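3-methyladenine DNA glycosylase (Helicobacter pylori, PDB 1PU6) excises 3-methyladenine from DNA as a base excision repair glycosylase of the helix-hairpin-helix superfamily. Local coordinates at residues F5-L8 against K9-S13; A185-L188 against Y189-I193. All blocks are in the same frame, centred on the assembly; numbering follows the deposited sequence.

Contact 1 lies in helix 4-12, near the start of the chain. Contact 2 comes much later and covers the end of helix 182-187 and the loop that leads to helix 195-203. Their centres are about 13 Å apart, on the same side of the chain's centre. The two touch directly: Phe5 packs on Ala185, Leu8 on Leu188, and Lys12 on Tyr189. Both also lean on helix 195-203, where Leu198 meets side chains from each. The N-terminal helix of this all-helical glycosylase is thus packed against helix 182-187, the loop after it and helix 195-203, although some 170 residues separate the two contacts in sequence.

Contact 1 (F5-L8 against K9-S13); sequences FEIL and KALKS
Lys9 reaches back one helical turn, over the ring of Phe5 and on to the carboxylate of Glu6. Its CB lies near Glu6 O. CG stands over one face of the Phe5 ring, 4.2 Å from the ring centroid and offset toward the rim, in a CH-pi contact. CD passes over the rim near CZ and CE1. CE then comes 3.5 Å from Phe5 CE1. The chain bends at chi3 (-71°), and this bend carries NZ to Glu6. Lys9 NZ is 3.2 Å from Glu6 OE1 in a salt bridge and approaches from above the carboxylate plane. A weak bond to OE2 adds to it. Phe5 has CG anti to its own N (chi1 179°), which sets the ring under the lysine chain. On another side of helix 4-12, Ile7 CG2 meets Leu11 CD1 at 3.8 Å, and both side chains pack on Phe202 and Phe156. Regular i to i+4 backbone bonds run beneath, such as Lys9 N to Phe5 O at 3.0 Å. The aliphatic part of Lys9 is thus held against the ring, while the long, off-plane ion pair at the helix surface is probably modest in strength.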
loop_
_atom_site.group_PDB
_atom_site.type_symbol
_atom_site.label_atom_id
_atom_site.label_comp_id
_atom_site.label_asym_id
_atom_site.label_seq_id
_atom_site.Cartn_x
_atom_site.Cartn_y
_atom_site.Cartn_z
ATOM N N PHE A 5 -1.575 2.876 20.273
ATOM C CA PHE A 5 -2.144 4.219 20.392
ATOM C C PHE A 5 -1.112 5.185 20.951
ATOM O O PHE A 5 -1.002 6.329 20.492
ATOM C CB PHE A 5 -3.437 4.225 21.246
ATOM C CG PHE A 5 -4.031 5.591 21.406
ATOM C CD1 PHE A 5 -4.183 6.152 22.670
ATOM C CD2 PHE A 5 -4.384 6.343 20.287
ATOM C CE1 PHE A 5 -4.734 7.473 22.808
ATOM C CE2 PHE A 5 -4.909 7.631 20.418
ATOM C CZ PHE A 5 -5.087 8.185 21.662
ATOM N N GLU A 6 -0.300 4.715 21.897
ATOM C CA GLU A 6 0.853 5.529 22.364
ATOM C C GLU A 6 1.869 5.877 21.263
ATOM O O GLU A 6 2.348 7.042 21.196
ATOM C CB GLU A 6 1.527 4.917 23.580
ATOM C CG GLU A 6 0.555 4.666 24.737
ATOM C CD GLU A 6 0.035 5.959 25.357
ATOM O OE1 GLU A 6 -1.133 5.958 25.812
ATOM O OE2 GLU A 6 0.783 6.983 25.390
ATOM N N ILE A 7 2.140 4.902 20.389
ATOM C CA ILE A 7 3.068 5.085 19.278
ATOM C C ILE A 7 2.454 6.098 18.295
ATOM O O ILE A 7 3.166 6.993 17.825
ATOM C CB ILE A 7 3.368 3.727 18.579
ATOM C CG1 ILE A 7 4.148 2.812 19.545
ATOM C CG2 ILE A 7 4.135 3.925 17.243
ATOM C CD1 ILE A 7 4.302 1.390 19.058
ATOM N N LEU A 8 1.157 5.938 17.976
ATOM C CA LEU A 8 0.471 6.879 17.076
ATOM C C LEU A 8 0.589 8.320 17.603
ATOM O O LEU A 8 0.977 9.245 16.845
ATOM C CB LEU A 8 -0.996 6.510 16.872
ATOM C CG LEU A 8 -1.805 7.513 16.017
ATOM C CD1 LEU A 8 -1.187 7.746 14.601
ATOM C CD2 LEU A 8 -3.276 7.041 15.843
ATOM N N LYS A 9 0.280 8.533 18.887
ATOM C CA LYS A 9 0.429 9.888 19.438
ATOM C C LYS A 9 1.874 10.423 19.298
ATOM O O LYS A 9 2.094 11.610 18.931
ATOM C CB LYS A 9 -0.011 9.896 20.927
ATOM C CG LYS A 9 -1.511 9.750 21.115
ATOM C CD LYS A 9 -1.963 9.950 22.572
ATOM C CE LYS A 9 -1.525 8.769 23.421
ATOM N NZ LYS A 9 -1.832 8.906 24.878
ATOM N N ALA A 10 2.860 9.582 19.621
ATOM C CA ALA A 10 4.269 10.009 19.538
ATOM C C ALA A 10 4.676 10.388 18.121
ATOM O O ALA A 10 5.319 11.447 17.891
ATOM C CB ALA A 10 5.192 8.895 20.079
ATOM N N LEU A 11 4.278 9.579 17.158
ATOM C CA LEU A 11 4.653 9.867 15.779
ATOM C C LEU A 11 3.897 11.102 15.257
ATOM O O LEU A 11 4.478 11.961 14.516
ATOM C CB LEU A 11 4.388 8.650 14.890
ATOM C CG LEU A 11 5.351 7.452 15.102
ATOM C CD1 LEU A 11 4.875 6.235 14.308
ATOM C CD2 LEU A 11 6.802 7.832 14.689
ATOM N N LYS A 12 2.623 11.220 15.650
ATOM C CA LYS A 12 1.821 12.363 15.262
ATOM C C LYS A 12 2.505 13.682 15.705
ATOM O O LYS A 12 2.496 14.706 14.973
ATOM C CB LYS A 12 0.421 12.267 15.879
ATOM C CG LYS A 12 -0.522 13.416 15.533
ATOM C CD LYS A 12 -0.911 13.348 14.078
ATOM C CE LYS A 12 -2.283 14.002 13.857
ATOM N NZ LYS A 12 -2.027 15.427 13.644
ATOM N N SER A 13 3.093 13.648 16.887
ATOM C CA SER A 13 3.730 14.857 17.454
ATOM C C SER A 13 4.962 15.319 16.661
ATOM O O SER A 13 5.426 16.444 16.827
ATOM C CB SER A 13 4.091 14.586 18.909
ATOM O OG SER A 13 5.326 13.894 18.975
#

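Contact 2 (A185-L188 against Y189-I193); sequences ALAL and YENTI
At the edge of the Tyr189 ring, near its plane, lie the carbonyl oxygens of Ala185 and Leu186; Tyr189 CD2 is 3.7 Å from Ala185 O. Leu188 CB also touches CD2. Within 189-193, Ile193 CD1 lies over the centre of one face of the ring, 3.4 Å above the plane. With CG anti to the carbonyl carbon (chi1 -60°), the ring turns back toward Ala185 O and Leu188 CB. The amide of Asn191 is the other flat group, and its OD1 comes 3.9 Å from Leu186 CB.

The backbone forms a Schellman motif that ends the helix. Asn191 N bonds to Leu186 O at 3.1 Å, and Glu190 N bonds to Ala187 O at 2.9 Å. Glu190 has the positive phi (52°) of the C' position. Leu186 O also accepts from Tyr189 N, and these two donors reach it from opposite faces of the carbonyl plane. Water 1 gives it a third bond and accepts one from Ile193 N, so it bridges the helix end to the far end of the loop. A type I' turn from Tyr189 to Thr192 overlaps the cap. There Thr192 OG1 donates to Tyr189 O at 2.7 Å, in the carbonyl plane, and Thr192 N binds the same oxygen.

The capped end packs against both helix 4-12 and helix 195-203. On the second of these, Ile193 touches Leu198, and Tyr189 touches Leu198 and Arg201. Tyr189 OH is hydrogen-bonded to the carboxylated lysine at position 205, just beyond helix 195-203.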
loop_
_atom_site.group_PDB
_atom_site.type_symbol
_atom_site.label_atom_id
_atom_site.label_comp_id
_atom_site.label_asym_id
_atom_site.label_seq_id
_atom_site.Cartn_x
_atom_site.Cartn_y
_atom_site.Cartn_z
ATOM N N ALA A 185 -8.363 8.285 19.142
ATOM C CA ALA A 185 -7.518 8.246 17.906
ATOM C C ALA A 185 -8.159 9.169 16.857
ATOM O O ALA A 185 -7.485 9.997 16.242
ATOM C CB ALA A 185 -7.380 6.827 17.422
ATOM N N LEU A 186 -9.482 9.076 16.714
ATOM C CA LEU A 186 -10.180 9.910 15.723
ATOM C C LEU A 186 -10.138 11.409 16.114
ATOM O O LEU A 186 -10.091 12.329 15.247
ATOM C CB LEU A 186 -11.638 9.446 15.566
ATOM C CG LEU A 186 -11.717 8.050 14.909
ATOM C CD1 LEU A 186 -13.167 7.595 14.933
ATOM C CD2 LEU A 186 -11.163 7.980 13.476
ATOM N N ALA A 187 -10.076 11.664 17.428
ATOM C CA ALA A 187 -10.001 13.053 17.906
ATOM C C ALA A 187 -8.645 13.726 17.611
ATOM O O ALA A 187 -8.559 15.002 17.563
ATOM C CB ALA A 187 -10.361 13.081 19.403
ATOM N N LEU A 188 -7.595 12.926 17.365
ATOM C CA LEU A 188 -6.296 13.474 16.904
ATOM C C LEU A 188 -6.439 14.273 15.599
ATOM O O LEU A 188 -5.586 15.162 15.294
ATOM C CB LEU A 188 -5.253 12.355 16.655
ATOM C CG LEU A 188 -4.754 11.547 17.868
ATOM C CD1 LEU A 188 -3.818 10.478 17.374
ATOM C CD2 LEU A 188 -4.016 12.502 18.853
ATOM N N TYR A 189 -7.502 13.963 14.848
ATOM C CA TYR A 189 -7.788 14.617 13.582
ATOM C C TYR A 189 -9.084 15.415 13.651
ATOM O O TYR A 189 -9.701 15.692 12.610
ATOM C CB TYR A 189 -7.874 13.530 12.483
ATOM C CG TYR A 189 -6.577 12.752 12.339
ATOM C CD1 TYR A 189 -5.510 13.220 11.520
ATOM C CD2 TYR A 189 -6.390 11.554 13.049
ATOM C CE1 TYR A 189 -4.297 12.460 11.393
ATOM C CE2 TYR A 189 -5.206 10.829 12.959
ATOM C CZ TYR A 189 -4.152 11.282 12.133
ATOM O OH TYR A 189 -2.985 10.525 12.080
ATOM N N GLU A 190 -9.493 15.759 14.875
ATOM C CA GLU A 190 -10.714 16.540 15.112
ATOM C C GLU A 190 -11.938 15.904 14.406
ATOM O O GLU A 190 -12.833 16.605 13.919
ATOM C CB GLU A 190 -10.473 18.026 14.711
ATOM C CG GLU A 190 -9.243 18.592 15.444
ATOM C CD GLU A 190 -8.984 20.083 15.251
ATOM O OE1 GLU A 190 -9.337 20.623 14.187
ATOM O OE2 GLU A 190 -8.400 20.719 16.176
ATOM N N ASN A 191 -11.986 14.570 14.412
ATOM C CA ASN A 191 -13.091 13.793 13.831
ATOM C C ASN A 191 -13.297 14.098 12.340
ATOM O O ASN A 191 -14.429 13.988 11.853
ATOM C CB ASN A 191 -14.422 14.002 14.633
ATOM C CG ASN A 191 -14.329 13.518 16.065
ATOM O OD1 ASN A 191 -13.406 12.787 16.426
ATOM N ND2 ASN A 191 -15.318 13.907 16.902
ATOM N N THR A 192 -12.227 14.483 11.620
ATOM C CA THR A 192 -12.337 14.831 10.185
ATOM C C THR A 192 -11.997 13.733 9.237
ATOM O O THR A 192 -12.274 13.854 8.021
ATOM C CB THR A 192 -11.495 16.063 9.788
ATOM O OG1 THR A 192 -10.098 15.808 9.976
ATOM C CG2 THR A 192 -11.812 17.244 10.660
ATOM N N ILE A 193 -11.408 12.664 9.767
ATOM C CA ILE A 193 -11.028 11.536 8.896
ATOM C C ILE A 193 -11.584 10.195 9.366
ATOM O O ILE A 193 -11.870 9.979 10.546
ATOM C CB ILE A 193 -9.483 11.452 8.591
ATOM C CG1 ILE A 193 -8.689 10.880 9.796
ATOM C CG2 ILE A 193 -8.880 12.814 8.051
ATOM C CD1 ILE A 193 -7.121 10.719 9.524
HETATM O O HOH W 1 -10.942 11.768 12.607
#